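PDB 2GZA: type IV secretion system protein VirB11, which hydrolyses ATP as a hexameric ATPase of the type IV secretion system in Brucella suis, a system that could be required to establish the replication niche in the host. Local coordinates for residues L33-I38 and C51-A56. Sequence-based numbering, arbitrary orientation.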
ATOM      1  N   LEU C  33      31.501 -32.788 -27.879  1.00 37.12           N
ATOM      2  CA  LEU C  33      30.076 -33.048 -27.710  1.00 37.46           C
ATOM      3  C   LEU C  33      29.777 -34.529 -27.457  1.00 37.88           C
ATOM      4  O   LEU C  33      28.798 -34.859 -26.785  1.00 38.04           O
ATOM      5  CB  LEU C  33      29.269 -32.517 -28.908  1.00 37.21           C
ATOM      6  CG  LEU C  33      29.140 -30.989 -29.087  1.00 37.38           C
ATOM      7  CD1 LEU C  33      28.404 -30.603 -30.361  1.00 36.78           C
ATOM      8  CD2 LEU C  33      28.490 -30.311 -27.891  1.00 36.84           C
ATOM      9  N   ASP C  34      30.630 -35.409 -27.978  1.00 38.12           N
ATOM     10  CA  ASP C  34      30.435 -36.853 -27.851  1.00 38.51           C
ATOM     11  C   ASP C  34      31.139 -37.484 -26.644  1.00 38.90           C
ATOM     12  O   ASP C  34      30.770 -38.589 -26.215  1.00 38.96           O
ATOM     13  CB  ASP C  34      30.854 -37.564 -29.148  1.00 38.48           C
ATOM     14  CG  ASP C  34      29.979 -37.190 -30.340  1.00 38.19           C
ATOM     15  OD1 ASP C  34      28.785 -36.883 -30.144  1.00 38.05           O
ATOM     16  OD2 ASP C  34      30.484 -37.210 -31.480  1.00 37.95           O
ATOM     17  N   ASP C  35      32.140 -36.790 -26.107  1.00 39.22           N
ATOM     18  CA  ASP C  35      32.888 -37.292 -24.963  1.00 39.59           C
ATOM     19  C   ASP C  35      32.047 -37.167 -23.694  1.00 39.65           C
ATOM     20  O   ASP C  35      31.715 -36.051 -23.276  1.00 39.71           O
ATOM     21  CB  ASP C  35      34.218 -36.551 -24.826  1.00 39.68           C
ATOM     22  CG  ASP C  35      35.229 -37.317 -23.996  1.00 40.21           C
ATOM     23  OD1 ASP C  35      36.410 -37.338 -24.396  1.00 40.20           O
ATOM     24  OD2 ASP C  35      34.852 -37.892 -22.947  1.00 40.52           O
ATOM     25  N   PRO C  36      31.683 -38.318 -23.100  1.00 39.70           N
ATOM     26  CA  PRO C  36      30.864 -38.384 -21.887  1.00 39.77           C
ATOM     27  C   PRO C  36      31.494 -37.727 -20.663  1.00 39.73           C
ATOM     28  O   PRO C  36      30.770 -37.328 -19.757  1.00 39.98           O
ATOM     29  CB  PRO C  36      30.689 -39.899 -21.660  1.00 39.69           C
ATOM     30  CG  PRO C  36      30.966 -40.531 -22.984  1.00 39.79           C
ATOM     31  CD  PRO C  36      32.027 -39.667 -23.590  1.00 39.91           C
ATOM     32  N   GLN C  37      32.816 -37.605 -20.652  1.00 39.70           N
ATOM     33  CA  GLN C  37      33.531 -37.051 -19.514  1.00 39.86           C
ATOM     34  C   GLN C  37      33.597 -35.516 -19.525  1.00 39.83           C
ATOM     35  O   GLN C  37      34.047 -34.898 -18.560  1.00 40.04           O
ATOM     36  CB  GLN C  37      34.920 -37.667 -19.446  1.00 39.96           C
ATOM     37  CG  GLN C  37      35.286 -38.138 -18.051  1.00 40.77           C
ATOM     38  CD  GLN C  37      36.600 -38.882 -18.004  1.00 41.28           C
ATOM     39  OE1 GLN C  37      37.512 -38.621 -18.795  1.00 41.46           O
ATOM     40  NE2 GLN C  37      36.710 -39.814 -17.061  1.00 41.73           N
ATOM     41  N   ILE C  38      33.143 -34.920 -20.627  1.00 39.72           N
ATOM     42  CA  ILE C  38      33.090 -33.470 -20.817  1.00 39.39           C
ATOM     43  C   ILE C  38      31.662 -33.023 -20.556  1.00 39.57           C
ATOM     44  O   ILE C  38      30.735 -33.628 -21.085  1.00 39.68           O
ATOM     45  CB  ILE C  38      33.521 -33.091 -22.270  1.00 39.28           C
ATOM     46  CG1 ILE C  38      35.036 -33.207 -22.433  1.00 38.74           C
ATOM     47  CG2 ILE C  38      33.046 -31.684 -22.667  1.00 38.70           C
ATOM     48  CD1 ILE C  38      35.509 -33.156 -23.874  1.00 38.15           C
ATOM     49  N   CYS C  51      36.480 -26.434 -22.519  1.00 39.22           N
ATOM     50  CA  CYS C  51      35.577 -27.452 -21.993  1.00 39.80           C
ATOM     51  C   CYS C  51      35.798 -27.751 -20.515  1.00 40.10           C
ATOM     52  O   CYS C  51      36.921 -27.704 -20.018  1.00 40.03           O
ATOM     53  CB  CYS C  51      35.606 -28.727 -22.845  1.00 39.76           C
ATOM     54  SG  CYS C  51      37.134 -29.656 -22.770  1.00 39.49           S
ATOM     55  N   GLU C  52      34.701 -28.020 -19.819  1.00 40.68           N
ATOM     56  CA  GLU C  52      34.728 -28.343 -18.403  1.00 41.38           C
ATOM     57  C   GLU C  52      34.840 -29.854 -18.227  1.00 41.57           C
ATOM     58  O   GLU C  52      33.918 -30.598 -18.581  1.00 41.69           O
ATOM     59  CB  GLU C  52      33.470 -27.811 -17.710  1.00 41.31           C
ATOM     60  CG  GLU C  52      33.262 -28.337 -16.296  1.00 41.75           C
ATOM     61  CD  GLU C  52      32.181 -27.592 -15.536  1.00 42.50           C
ATOM     62  OE1 GLU C  52      32.254 -26.347 -15.456  1.00 43.02           O
ATOM     63  OE2 GLU C  52      31.266 -28.254 -14.999  1.00 43.03           O
ATOM     64  N   ARG C  53      35.987 -30.295 -17.714  1.00 41.92           N
ATOM     65  CA  ARG C  53      36.243 -31.708 -17.443  1.00 42.26           C
ATOM     66  C   ARG C  53      35.746 -32.068 -16.067  1.00 42.38           C
ATOM     67  O   ARG C  53      34.683 -32.447 -15.975  1.00 42.59           O
ATOM     68  CB  ARG C  53      37.708 -32.107 -17.657  1.00 42.37           C
ATOM     69  CG  ARG C  53      38.038 -33.591 -17.329  1.00 42.85           C
ATOM     70  CD  ARG C  53      37.856 -34.521 -18.512  1.00 43.05           C
ATOM     71  NE  ARG C  53      38.539 -33.981 -19.682  1.00 44.12           N
ATOM     72  CZ  ARG C  53      38.532 -34.529 -20.892  1.00 44.47           C
ATOM     73  NH1 ARG C  53      37.891 -35.670 -21.127  1.00 45.06           N
ATOM     74  NH2 ARG C  53      39.182 -33.923 -21.870  1.00 44.56           N
ATOM     75  N   ALA C  54      36.455 -31.966 -14.978  1.00 42.46           N
ATOM     76  CA  ALA C  54      35.848 -32.339 -13.708  1.00 42.52           C
ATOM     77  C   ALA C  54      35.785 -31.060 -12.908  1.00 42.55           C
ATOM     78  O   ALA C  54      36.526 -30.896 -11.941  1.00 42.64           O
ATOM     79  CB  ALA C  54      36.688 -33.415 -13.012  1.00 42.36           C
ATOM     80  N   SER C  55      34.930 -30.141 -13.360  1.00 42.55           N
ATOM     81  CA  SER C  55      34.812 -28.794 -12.796  1.00 42.41           C
ATOM     82  C   SER C  55      36.081 -27.958 -13.057  1.00 42.33           C
ATOM     83  O   SER C  55      36.329 -26.939 -12.406  1.00 42.52           O
ATOM     84  CB  SER C  55      34.441 -28.886 -11.314  1.00 42.46           C
ATOM     85  OG  SER C  55      33.417 -29.864 -11.121  1.00 42.77           O
ATOM     86  N   ALA C  56      36.861 -28.400 -14.037  1.00 42.02           N
ATOM     87  CA  ALA C  56      38.081 -27.713 -14.445  1.00 41.72           C
ATOM     88  C   ALA C  56      38.061 -27.442 -15.941  1.00 41.48           C
ATOM     89  O   ALA C  56      37.643 -28.295 -16.729  1.00 41.39           O
ATOM     90  CB  ALA C  56      39.299 -28.540 -14.072  1.00 41.65           C
TER
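Cys51 packs on Ile38. Cys51 CB lies 3.9 Å from Ile38 CG2, and Cys51 SG touches Ile38 CD1 at 4.0 Å. Trp32 of helix 30-34 touches both residues. Glu52 contributes backbone, its O lying 3.7 Å from Ile38 CA. Glu52 has backbone hydrogen bonds with Thr39 and Glu40, in the antiparallel pairing of strands 40-43 and 48-52 at this end of the sheet. The contact joins the turn between helix 30-34 and strand 40-43 to the hairpin loop between strands 48-52 and 57-61. Arg53 CG is anti to the backbone N (chi1 178°), and bends at chi2 and chi3 accompany a guanidinium that ends beside Ile38. Ile38 CG1 lies over one face, towards the rim, 4.0 Å from Arg53 CZ. Gln37 OE1 approaches obliquely, 3.8 Å from Arg53 NH1, without a hydrogen bond. Arg53 CD touches Gln37 O. Asp35 OD1 is at the guanidinium edge, in a long salt bridge of 4.0 Å to Arg53 NH1; the planes stand 82° apart. The stronger polar partner is Glu58 of strand 57-61, whose OE2 makes a salt bridge with Arg53 NE. Asp35 OD2 accepts from Gln37 N at 3.1 Å, an Asx turn within the type I turn Asp35 to Ile38. Arg53 N donates a backbone hydrogen bond to Ala56 O, 2.8 Å, closing the loop.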